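Local coordinates for protein membrane-bound lytic murein transglycosylase A (Burkholderia pseudomallei, PDB 6QK4) that probably cleaves the beta-1,4 bond between N-acetylmuramic acid and N-acetylglucosamine in peptidoglycan, leaving a 1,6-anhydro ring on the muramic acid, at residues R49-R54 with F304-G309; D257-A262 with D319-L324; H205-A210 with K219-A224; E163-Q168 with R196-W201. One frame throughout, in Å; residues are numbered along the deposited sequence.

Contact 1 of 4, residues R49-R54 with F304-G309; sequences RQNCAR and FAQDVG
The amide of Asn51 meets the ring of Phe304 obliquely, their planes 53° apart. Asn51 CG lies 3.6 Å from Phe304 CD2. Asn51 ND2 sits near the same carbon, 3.7 Å from Phe304 CD2. The amide of Gln306 is turned 34° from that of Asn51, and the two are joined by a hydrogen bond. Gln306 NE2 donates to Asn51 OD1 at 3.1 Å and an N-H...O angle of 163°. Asn51 OD1 lies close to the amide plane of Gln306, while the donor stands somewhat tilted from the carbonyl plane of Asn51. Gln306 reaches the helix because its chain is extended beyond CG. Its NE2 also donates to Ala47 O, one turn earlier on helix 44-55, its OE1 is bonded to Ser272 OG, and Asn51 ND2 donates to Gly283 O. Both ends of each buried amide therefore have partners, which should fix their rotation. Gln50 adds a slight contact, its CB 4.4 Å from Gln306 NE2. The contact seats helix 44-55 on strand 298-307 of the 3D-domain region. Phe304 also packs on Ala47 and Leu48 of that helix. Backbone hydrogen bonds join Phe304 and Gln306 to Ile273 of strand 272-274; the Cys52-Cys65 disulfide is a separate tie on the helix.

Contact 2 of 4, residues D257-A262 with D319-L324; sequences DGPVGA and DYFWGL
Pro259 and Phe321 form the tight part of this contact. The two side chains point at each other, and Pro259 CD comes to 3.6 Å from Phe321 CZ. Pro259 CG follows at 3.9 Å from the same Phe321 CZ. The proline touches the far end of the aromatic ring obliquely. Phe321 gets there by directing CG away from its own backbone N (chi1 179°), so that the ring projects from strand 317-324 toward the loop. Gly323 N lies 3.6 Å above the Phe321 ring plane, over its centre, and so backs one face. Tyr106 meets the ring as well, with the planes inclined at about 55°. Phe321 is buried. Its strand belongs to the 3D-domain region, of the double-psi beta-barrel clan, and the loop between strands 240-244 and 272-274 lies against it.

The other part is looser. Leu324 runs alongside the proline, with Leu324 CD2 4.0 Å from Pro259 CD. The same methyl is 4.4 Å from Gly258 CA. Leu324, Pro259 and Gly258 are all partly exposed, and Asp257 beside them is exposed and poorly ordered. Leu324 and Pro259 share a further neighbour in Glu108 of strand 101-114. The loop is held separately by backbone hydrogen bonding between Pro259 and Leu267, and by a hydrogen bond that Asp257 O accepts from Arg174 NH1.

No hydrogen bond or salt bridge crosses between the two segments. Pro259 CD and CG meet Phe321 CZ, and a leucine methyl meets Pro259 CD. The joint therefore rests on van der Waals contact, without a directional bond.

Contact 3 of 4, residues H205-A210 with K219-A224; sequences HGELGA and KAWARA
Trp221 has the most surface buried here, followed by Glu207 and then Leu208. The indole of Trp221 points from helix 215-224 to the loop, with CG turned away from the backbone N (chi1 -176°). Its NE1 donates to Glu207 OE1 at 2.8 Å. The bond is nearly straight, with an N-H...O angle of 169°, and the oxygen lies in the indole plane at the ring edge. The carboxylate stands almost upright to that ring, at 80°. OE1 is met on its anti side, with the donor well out of the carboxylate plane. A bend at chi2 of Glu207 turns the carboxylate toward NE1, and Glu207 CB is left 3.4 Å from Trp221 NE1.

The loop leaves helix 198-204 through a Schellman motif. Gly206 is its C-prime residue and has positive phi. Gly206 N reaches Leu203 O and Glu207 N reaches Leu202 O, and Glu207 follows directly after Gly206, in the loop before helix 215-224. Both helices belong to the MltA-specific insert region.

Leu208 supplies the apolar part. Its CD2 lies 4.2 Å from Trp221 CB, near the root of the indole. Leu202 touches Glu207, Leu208 and Trp221 alike. Glu207 OE2 forms a salt bridge with Arg228 NH2, so the two carboxylate oxygens have different partners. Leu232 of helix 229-234 also packs against Trp221.

Contact 4 of 4, residues E163-Q168 with R196-W201; sequences EAFFLQ and RSIGKW
Ile198 holds CG1 between its backbone N and carbonyl carbon (chi1 62°), and this torsion carries the CG1-CD1 branch over the ring of Phe165. Phe165 has CG opposite its backbone N (chi1 -176°), so its ring reaches out from helix 161-170 to meet the isoleucine. The result is a CH-pi contact. Ile198 CD1 is 4.0 Å from the centroid of the Phe165 ring, over the face but displaced toward the rim. The other branch works at the far end of the ring, where Ile198 CG2 comes to 3.6 Å from Phe165 CZ.

Ile198 opens helix 198-204, and Ser197 is its N-cap. Ser197 OG accepts from Lys200 N at 3.0 Å in an almost straight bond. The first residue of the helix, Ile198, packs on helix 161-170 within the MltA-specific insert region.

Phe166 joins more loosely, with Phe166 CZ 4.3 Å from Ile198 CD1. Phe165 CD1 lies over the centre of the Phe166 ring, 4.0 Å above its plane. Ile218 of helix 215-224 touches both Phe166 and Ile198. Leu233 of helix 229-234 packs on both Phe165 and Ile198.

In the fold
The four contacts fall into two groups. Contacts 1 and 2 have centres 10 Å apart, and each has one segment in the 3D-domain region. They touch where Asp307 OD1 probably bonds Ala262 N, and their segments alternate in sequence. Contacts 3 and 4 lie in the MltA-specific insert region, centres 13 Å apart. Lys219 of helix 215-224 and Glu163 of helix 161-170 form a long, weak ion pair that links them. Both are nested in the loop closed by contact 1. Contact 4 closes before contact 3 opens, and both before contact 2. Centres of contacts 1 and 3 are 39 Å apart, of 2 and 4 21 Å. This separation is consistent with the two-domain build of MltA-type enzymes.

Contact 1 of 4, residues R49-R54 with F304-G309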
# COMPACT_ATOMS: atom_id res chain seq x y z
N ARG A 49 16.23 -6.37 -7.78
CA ARG A 49 16.30 -6.43 -9.24
C ARG A 49 15.39 -5.40 -9.88
O ARG A 49 15.75 -4.79 -10.89
CB ARG A 49 15.96 -7.84 -9.70
CG ARG A 49 17.09 -8.85 -9.41
CD ARG A 49 16.89 -10.14 -10.22
NE ARG A 49 15.58 -10.74 -9.98
CZ ARG A 49 15.32 -11.53 -8.94
NH1 ARG A 49 16.28 -11.80 -8.09
NH2 ARG A 49 14.10 -12.06 -8.75
N GLN A 50 14.20 -5.15 -9.30
CA GLN A 50 13.37 -4.07 -9.87
C GLN A 50 14.09 -2.74 -9.74
O GLN A 50 14.09 -1.95 -10.66
CB GLN A 50 12.00 -3.99 -9.18
CG GLN A 50 11.15 -5.22 -9.41
CD GLN A 50 10.69 -5.32 -10.91
OE1 GLN A 50 10.91 -4.42 -11.73
NE2 GLN A 50 10.02 -6.41 -11.22
N ASN A 51 14.71 -2.48 -8.58
CA ASN A 51 15.50 -1.26 -8.42
C ASN A 51 16.58 -1.13 -9.51
O ASN A 51 16.73 -0.08 -10.13
CB ASN A 51 16.16 -1.29 -7.04
CG ASN A 51 16.18 0.04 -6.37
OD1 ASN A 51 15.12 0.66 -6.15
ND2 ASN A 51 17.37 0.47 -5.94
N CYS A 52 17.34 -2.20 -9.73
CA CYS A 52 18.42 -2.18 -10.73
C CYS A 52 17.92 -2.00 -12.15
O CYS A 52 18.70 -1.58 -13.02
CB CYS A 52 19.17 -3.47 -10.61
SG CYS A 52 20.36 -3.45 -9.24
N ALA A 53 16.65 -2.35 -12.41
CA ALA A 53 16.10 -2.08 -13.74
C ALA A 53 16.15 -0.59 -14.06
O ALA A 53 16.15 -0.22 -15.23
CB ALA A 53 14.65 -2.55 -13.89
N ARG A 54 16.14 0.28 -13.04
CA ARG A 54 16.27 1.72 -13.27
C ARG A 54 17.63 2.29 -12.91
O ARG A 54 17.96 3.38 -13.35
CB ARG A 54 15.20 2.49 -12.50
CG ARG A 54 13.80 2.22 -13.02
CD ARG A 54 13.67 2.85 -14.43
NE ARG A 54 12.34 2.69 -15.02
CZ ARG A 54 11.95 1.60 -15.68
NH1 ARG A 54 12.80 0.60 -15.87
NH2 ARG A 54 10.71 1.52 -16.17
N PHE A 304 12.86 -0.75 -0.29
CA PHE A 304 13.43 0.15 -1.32
C PHE A 304 12.47 1.28 -1.57
O PHE A 304 11.27 1.06 -1.67
CB PHE A 304 13.69 -0.61 -2.63
CG PHE A 304 14.81 -1.62 -2.51
CD1 PHE A 304 14.55 -2.86 -1.99
CD2 PHE A 304 16.10 -1.30 -3.00
CE1 PHE A 304 15.61 -3.79 -1.87
CE2 PHE A 304 17.17 -2.21 -2.89
CZ PHE A 304 16.89 -3.46 -2.29
N ALA A 305 12.99 2.52 -1.64
CA ALA A 305 12.15 3.68 -1.93
C ALA A 305 11.76 3.69 -3.40
O ALA A 305 12.58 4.02 -4.27
CB ALA A 305 12.91 4.96 -1.54
N GLN A 306 10.52 3.26 -3.70
CA GLN A 306 10.13 3.01 -5.07
C GLN A 306 8.82 3.67 -5.37
O GLN A 306 8.25 3.40 -6.44
CB GLN A 306 10.06 1.50 -5.38
CG GLN A 306 11.48 0.82 -5.15
CD GLN A 306 11.51 -0.68 -5.48
OE1 GLN A 306 10.57 -1.43 -5.17
NE2 GLN A 306 12.66 -1.14 -5.96
N ASP A 307 8.35 4.55 -4.48
CA ASP A 307 7.05 5.19 -4.75
C ASP A 307 7.03 6.50 -4.01
O ASP A 307 7.88 6.78 -3.17
CB ASP A 307 5.88 4.25 -4.35
CG ASP A 307 4.56 4.51 -5.17
OD1 ASP A 307 4.54 5.41 -6.06
OD2 ASP A 307 3.54 3.81 -4.88
N VAL A 308 6.02 7.34 -4.31
CA VAL A 308 5.77 8.57 -3.58
C VAL A 308 4.27 8.63 -3.31
O VAL A 308 3.49 7.85 -3.87
CB VAL A 308 6.23 9.82 -4.38
CG1 VAL A 308 7.71 9.71 -4.83
CG2 VAL A 308 5.33 10.05 -5.56
N GLY A 309 3.85 9.58 -2.47
CA GLY A 309 2.43 9.74 -2.21
C GLY A 309 2.09 11.13 -1.73
O GLY A 309 2.90 11.80 -1.09

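Contact 2 of 4, residues D257-A262 with D319-L324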
# COMPACT_ATOMS: atom_id res chain seq x y z
N ASP A 257 2.23 -8.77 -11.90
CA ASP A 257 2.91 -8.37 -10.66
C ASP A 257 2.17 -7.20 -10.01
O ASP A 257 1.14 -6.74 -10.52
CB ASP A 257 4.38 -8.01 -10.95
CG ASP A 257 5.05 -8.96 -11.96
OD1 ASP A 257 4.90 -10.20 -11.84
OD2 ASP A 257 5.72 -8.45 -12.89
N GLY A 258 2.70 -6.70 -8.88
CA GLY A 258 2.12 -5.56 -8.17
C GLY A 258 1.98 -4.30 -9.01
O GLY A 258 2.41 -4.25 -10.15
N PRO A 259 1.38 -3.24 -8.45
CA PRO A 259 1.20 -2.00 -9.23
C PRO A 259 2.53 -1.37 -9.55
O PRO A 259 3.52 -1.57 -8.83
CB PRO A 259 0.38 -1.10 -8.29
CG PRO A 259 0.74 -1.58 -6.94
CD PRO A 259 1.01 -3.06 -7.04
N VAL A 260 2.57 -0.57 -10.62
CA VAL A 260 3.78 0.21 -10.93
C VAL A 260 3.73 1.50 -10.14
O VAL A 260 2.70 2.20 -10.14
CB VAL A 260 3.89 0.51 -12.44
CG1 VAL A 260 5.04 1.46 -12.72
CG2 VAL A 260 4.14 -0.76 -13.20
N GLY A 261 4.83 1.83 -9.48
CA GLY A 261 4.94 3.03 -8.69
C GLY A 261 5.69 4.13 -9.41
O GLY A 261 5.96 4.06 -10.62
N ALA A 262 6.11 5.14 -8.63
CA ALA A 262 6.68 6.35 -9.23
C ALA A 262 8.07 6.09 -9.82
O ALA A 262 8.54 6.84 -10.71
CB ALA A 262 6.77 7.45 -8.17
N ASP A 319 5.47 5.26 3.66
CA ASP A 319 4.26 4.44 3.49
C ASP A 319 4.71 3.01 3.11
O ASP A 319 5.34 2.82 2.06
CB ASP A 319 3.36 5.02 2.39
CG ASP A 319 1.89 5.07 2.76
OD1 ASP A 319 1.45 4.74 3.87
OD2 ASP A 319 1.08 5.46 1.88
N TYR A 320 4.42 2.03 3.96
CA TYR A 320 4.88 0.65 3.74
C TYR A 320 3.89 -0.09 2.83
O TYR A 320 2.70 -0.17 3.15
CB TYR A 320 4.94 -0.01 5.12
CG TYR A 320 5.53 -1.37 5.23
CD1 TYR A 320 6.91 -1.55 5.21
CD2 TYR A 320 4.75 -2.47 5.38
CE1 TYR A 320 7.46 -2.82 5.33
CE2 TYR A 320 5.27 -3.75 5.56
CZ TYR A 320 6.64 -3.91 5.52
OH TYR A 320 7.16 -5.18 5.66
N PHE A 321 4.38 -0.62 1.70
CA PHE A 321 3.48 -1.32 0.78
C PHE A 321 3.25 -2.73 1.27
O PHE A 321 4.15 -3.57 1.21
CB PHE A 321 4.05 -1.31 -0.65
CG PHE A 321 3.17 -2.02 -1.62
CD1 PHE A 321 1.89 -1.56 -1.88
CD2 PHE A 321 3.63 -3.14 -2.29
CE1 PHE A 321 1.08 -2.22 -2.80
CE2 PHE A 321 2.86 -3.80 -3.21
CZ PHE A 321 1.56 -3.32 -3.50
N TRP A 322 2.03 -3.00 1.76
CA TRP A 322 1.69 -4.33 2.28
C TRP A 322 1.38 -5.35 1.21
O TRP A 322 1.48 -6.55 1.50
CB TRP A 322 0.50 -4.21 3.27
CG TRP A 322 0.93 -3.79 4.61
CD1 TRP A 322 0.90 -2.52 5.13
CD2 TRP A 322 1.54 -4.62 5.60
NE1 TRP A 322 1.39 -2.53 6.39
CE2 TRP A 322 1.80 -3.80 6.71
CE3 TRP A 322 1.87 -5.98 5.67
CZ2 TRP A 322 2.37 -4.28 7.90
CZ3 TRP A 322 2.45 -6.46 6.84
CH2 TRP A 322 2.68 -5.61 7.94
N GLY A 323 1.10 -4.95 -0.06
CA GLY A 323 0.80 -5.98 -1.02
C GLY A 323 -0.61 -5.84 -1.59
O GLY A 323 -1.21 -4.75 -1.52
N LEU A 324 -1.13 -6.93 -2.16
CA LEU A 324 -2.41 -6.95 -2.87
C LEU A 324 -3.47 -7.65 -2.02
O LEU A 324 -3.21 -8.67 -1.39
CB LEU A 324 -2.35 -7.72 -4.19
CG LEU A 324 -1.33 -7.31 -5.26
CD1 LEU A 324 -1.60 -8.09 -6.55
CD2 LEU A 324 -1.42 -5.87 -5.52

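Contact 3 of 4, residues H205-A210 with K219-A224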
# COMPACT_ATOMS: atom_id res chain seq x y z
N HIS A 205 -23.39 1.40 16.63
CA HIS A 205 -24.67 0.77 16.89
C HIS A 205 -24.54 -0.63 17.49
O HIS A 205 -25.53 -1.38 17.53
CB HIS A 205 -25.52 0.74 15.61
CG HIS A 205 -25.91 2.10 15.12
ND1 HIS A 205 -25.00 3.01 14.62
CD2 HIS A 205 -27.12 2.72 15.07
CE1 HIS A 205 -25.62 4.12 14.28
NE2 HIS A 205 -26.91 3.97 14.53
N GLY A 206 -23.35 -1.01 17.95
CA GLY A 206 -23.24 -2.26 18.68
C GLY A 206 -23.23 -3.52 17.86
O GLY A 206 -23.24 -4.61 18.44
N GLU A 207 -23.16 -3.44 16.53
CA GLU A 207 -23.16 -4.68 15.74
C GLU A 207 -21.79 -5.34 15.69
O GLU A 207 -21.70 -6.55 15.41
CB GLU A 207 -23.66 -4.40 14.31
CG GLU A 207 -25.13 -3.96 14.31
CD GLU A 207 -26.11 -5.14 14.38
OE1 GLU A 207 -25.72 -6.29 14.05
OE2 GLU A 207 -27.28 -4.91 14.77
N LEU A 208 -20.73 -4.59 15.97
CA LEU A 208 -19.36 -5.09 15.93
C LEU A 208 -18.65 -4.67 17.19
O LEU A 208 -18.82 -3.53 17.64
CB LEU A 208 -18.54 -4.55 14.73
CG LEU A 208 -18.80 -5.18 13.37
CD1 LEU A 208 -17.92 -4.55 12.30
CD2 LEU A 208 -18.69 -6.73 13.37
N GLY A 209 -17.81 -5.57 17.73
CA GLY A 209 -17.00 -5.22 18.89
C GLY A 209 -15.80 -4.35 18.55
O GLY A 209 -15.33 -4.30 17.41
N ALA A 210 -15.30 -3.64 19.59
CA ALA A 210 -14.13 -2.77 19.51
C ALA A 210 -13.04 -3.33 18.59
O ALA A 210 -12.45 -2.59 17.78
CB ALA A 210 -13.54 -2.52 20.91
N LYS A 219 -17.08 -7.79 6.23
CA LYS A 219 -17.52 -8.87 5.33
C LYS A 219 -18.21 -9.98 6.11
O LYS A 219 -19.17 -10.58 5.62
CB LYS A 219 -16.33 -9.46 4.57
CG LYS A 219 -15.77 -8.65 3.43
CD LYS A 219 -14.88 -9.55 2.55
CE LYS A 219 -14.00 -8.76 1.62
NZ LYS A 219 -12.61 -9.32 1.42
N ALA A 220 -17.73 -10.27 7.32
CA ALA A 220 -18.32 -11.38 8.05
C ALA A 220 -19.72 -11.00 8.51
O ALA A 220 -20.68 -11.77 8.35
CB ALA A 220 -17.43 -11.76 9.23
N TRP A 221 -19.85 -9.79 9.06
CA TRP A 221 -21.16 -9.28 9.45
C TRP A 221 -22.13 -9.26 8.28
O TRP A 221 -23.32 -9.56 8.45
CB TRP A 221 -21.01 -7.88 10.04
CG TRP A 221 -22.29 -7.33 10.56
CD1 TRP A 221 -22.75 -7.37 11.85
CD2 TRP A 221 -23.28 -6.62 9.80
NE1 TRP A 221 -23.98 -6.75 11.94
CE2 TRP A 221 -24.32 -6.27 10.69
CE3 TRP A 221 -23.38 -6.25 8.45
CZ2 TRP A 221 -25.45 -5.57 10.27
CZ3 TRP A 221 -24.51 -5.55 8.04
CH2 TRP A 221 -25.52 -5.22 8.94
N ALA A 222 -21.66 -8.86 7.10
CA ALA A 222 -22.49 -8.87 5.89
C ALA A 222 -22.93 -10.28 5.53
O ALA A 222 -24.10 -10.49 5.15
CB ALA A 222 -21.73 -8.23 4.73
N ARG A 223 -22.01 -11.24 5.62
CA ARG A 223 -22.34 -12.66 5.44
C ARG A 223 -23.43 -13.10 6.40
O ARG A 223 -24.30 -13.91 6.04
CB ARG A 223 -21.09 -13.51 5.66
CG ARG A 223 -20.99 -14.72 4.78
CD ARG A 223 -20.44 -14.32 3.42
NE ARG A 223 -18.98 -14.18 3.43
CZ ARG A 223 -18.33 -13.03 3.26
NH1 ARG A 223 -19.00 -11.90 3.07
NH2 ARG A 223 -17.00 -13.02 3.27
N ALA A 224 -23.39 -12.59 7.63
CA ALA A 224 -24.39 -12.96 8.63
C ALA A 224 -25.73 -12.26 8.40
O ALA A 224 -26.77 -12.81 8.78
CB ALA A 224 -23.87 -12.64 10.02

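Contact 4 of 4, residues E163-Q168 with R196-W201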
# COMPACT_ATOMS: atom_id res chain seq x y z
N GLU A 163 -16.22 -5.44 -0.97
CA GLU A 163 -15.00 -5.13 -1.71
C GLU A 163 -15.18 -3.94 -2.66
O GLU A 163 -14.26 -3.12 -2.80
CB GLU A 163 -14.52 -6.35 -2.50
CG GLU A 163 -14.24 -7.53 -1.60
CD GLU A 163 -13.70 -8.76 -2.33
OE1 GLU A 163 -13.15 -8.62 -3.44
OE2 GLU A 163 -13.81 -9.87 -1.76
N ALA A 164 -16.31 -3.86 -3.37
CA ALA A 164 -16.56 -2.72 -4.24
C ALA A 164 -16.55 -1.42 -3.45
O ALA A 164 -15.97 -0.41 -3.88
CB ALA A 164 -17.93 -2.90 -4.95
N PHE A 165 -17.21 -1.42 -2.30
CA PHE A 165 -17.25 -0.27 -1.42
C PHE A 165 -15.86 0.16 -1.02
O PHE A 165 -15.54 1.35 -1.02
CB PHE A 165 -18.07 -0.63 -0.19
CG PHE A 165 -18.27 0.48 0.76
CD1 PHE A 165 -17.32 0.76 1.75
CD2 PHE A 165 -19.45 1.26 0.69
CE1 PHE A 165 -17.53 1.80 2.69
CE2 PHE A 165 -19.69 2.30 1.64
CZ PHE A 165 -18.73 2.55 2.62
N PHE A 166 -15.01 -0.78 -0.61
CA PHE A 166 -13.66 -0.38 -0.19
C PHE A 166 -12.74 -0.06 -1.34
O PHE A 166 -11.79 0.70 -1.16
CB PHE A 166 -13.06 -1.44 0.73
CG PHE A 166 -13.67 -1.37 2.11
CD1 PHE A 166 -13.47 -0.24 2.91
CD2 PHE A 166 -14.53 -2.35 2.56
CE1 PHE A 166 -14.08 -0.13 4.13
CE2 PHE A 166 -15.13 -2.25 3.81
CZ PHE A 166 -14.91 -1.14 4.59
N LEU A 167 -13.05 -0.55 -2.55
CA LEU A 167 -12.31 -0.07 -3.70
C LEU A 167 -12.64 1.39 -3.95
O LEU A 167 -11.76 2.18 -4.30
CB LEU A 167 -12.65 -0.92 -4.93
CG LEU A 167 -12.18 -0.46 -6.29
CD1 LEU A 167 -10.67 -0.64 -6.31
CD2 LEU A 167 -12.75 -1.29 -7.37
N GLN A 168 -13.92 1.77 -3.78
CA GLN A 168 -14.28 3.19 -3.84
C GLN A 168 -13.53 4.02 -2.81
O GLN A 168 -13.12 5.14 -3.11
CB GLN A 168 -15.78 3.38 -3.64
CG GLN A 168 -16.57 3.02 -4.85
CD GLN A 168 -18.06 3.07 -4.56
OE1 GLN A 168 -18.53 2.51 -3.58
NE2 GLN A 168 -18.79 3.70 -5.44
N ARG A 196 -18.86 8.64 5.13
CA ARG A 196 -19.23 8.18 6.47
C ARG A 196 -18.90 6.70 6.56
O ARG A 196 -19.46 5.89 5.82
CB ARG A 196 -20.72 8.40 6.77
CG ARG A 196 -21.20 9.80 6.50
CD ARG A 196 -22.51 10.09 7.18
NE ARG A 196 -23.00 11.41 6.77
CZ ARG A 196 -24.28 11.72 6.57
NH1 ARG A 196 -25.23 10.81 6.77
NH2 ARG A 196 -24.60 12.96 6.19
N SER A 197 -18.03 6.35 7.50
CA SER A 197 -17.52 4.99 7.56
C SER A 197 -18.58 4.00 8.05
O SER A 197 -19.16 4.15 9.13
CB SER A 197 -16.29 4.95 8.47
OG SER A 197 -16.28 3.70 9.12
N ILE A 198 -18.80 2.93 7.27
CA ILE A 198 -19.70 1.88 7.71
C ILE A 198 -19.12 1.08 8.87
O ILE A 198 -19.88 0.48 9.63
CB ILE A 198 -20.08 0.98 6.53
CG1 ILE A 198 -18.83 0.27 5.93
CG2 ILE A 198 -20.79 1.81 5.48
CD1 ILE A 198 -19.17 -0.79 4.83
N GLY A 199 -17.80 1.02 9.02
CA GLY A 199 -17.26 0.37 10.21
C GLY A 199 -17.66 1.10 11.49
O GLY A 199 -18.04 0.47 12.48
N LYS A 200 -17.50 2.42 11.50
CA LYS A 200 -17.93 3.22 12.63
C LYS A 200 -19.43 3.07 12.89
O LYS A 200 -19.88 3.06 14.05
CB LYS A 200 -17.58 4.69 12.36
CG LYS A 200 -18.06 5.63 13.46
CD LYS A 200 -17.51 7.03 13.23
CE LYS A 200 -18.02 8.00 14.30
NZ LYS A 200 -17.21 9.28 14.25
N TRP A 201 -20.22 2.93 11.83
CA TRP A 201 -21.64 2.70 12.04
C TRP A 201 -21.87 1.37 12.75
O TRP A 201 -22.67 1.30 13.71
CB TRP A 201 -22.39 2.74 10.71
CG TRP A 201 -23.87 2.90 10.92
CD1 TRP A 201 -24.57 4.07 10.92
CD2 TRP A 201 -24.79 1.87 11.21
NE1 TRP A 201 -25.90 3.82 11.16
CE2 TRP A 201 -26.06 2.47 11.36
CE3 TRP A 201 -24.67 0.48 11.33
CZ2 TRP A 201 -27.18 1.74 11.63
CZ3 TRP A 201 -25.79 -0.25 11.62
CH2 TRP A 201 -27.04 0.38 11.78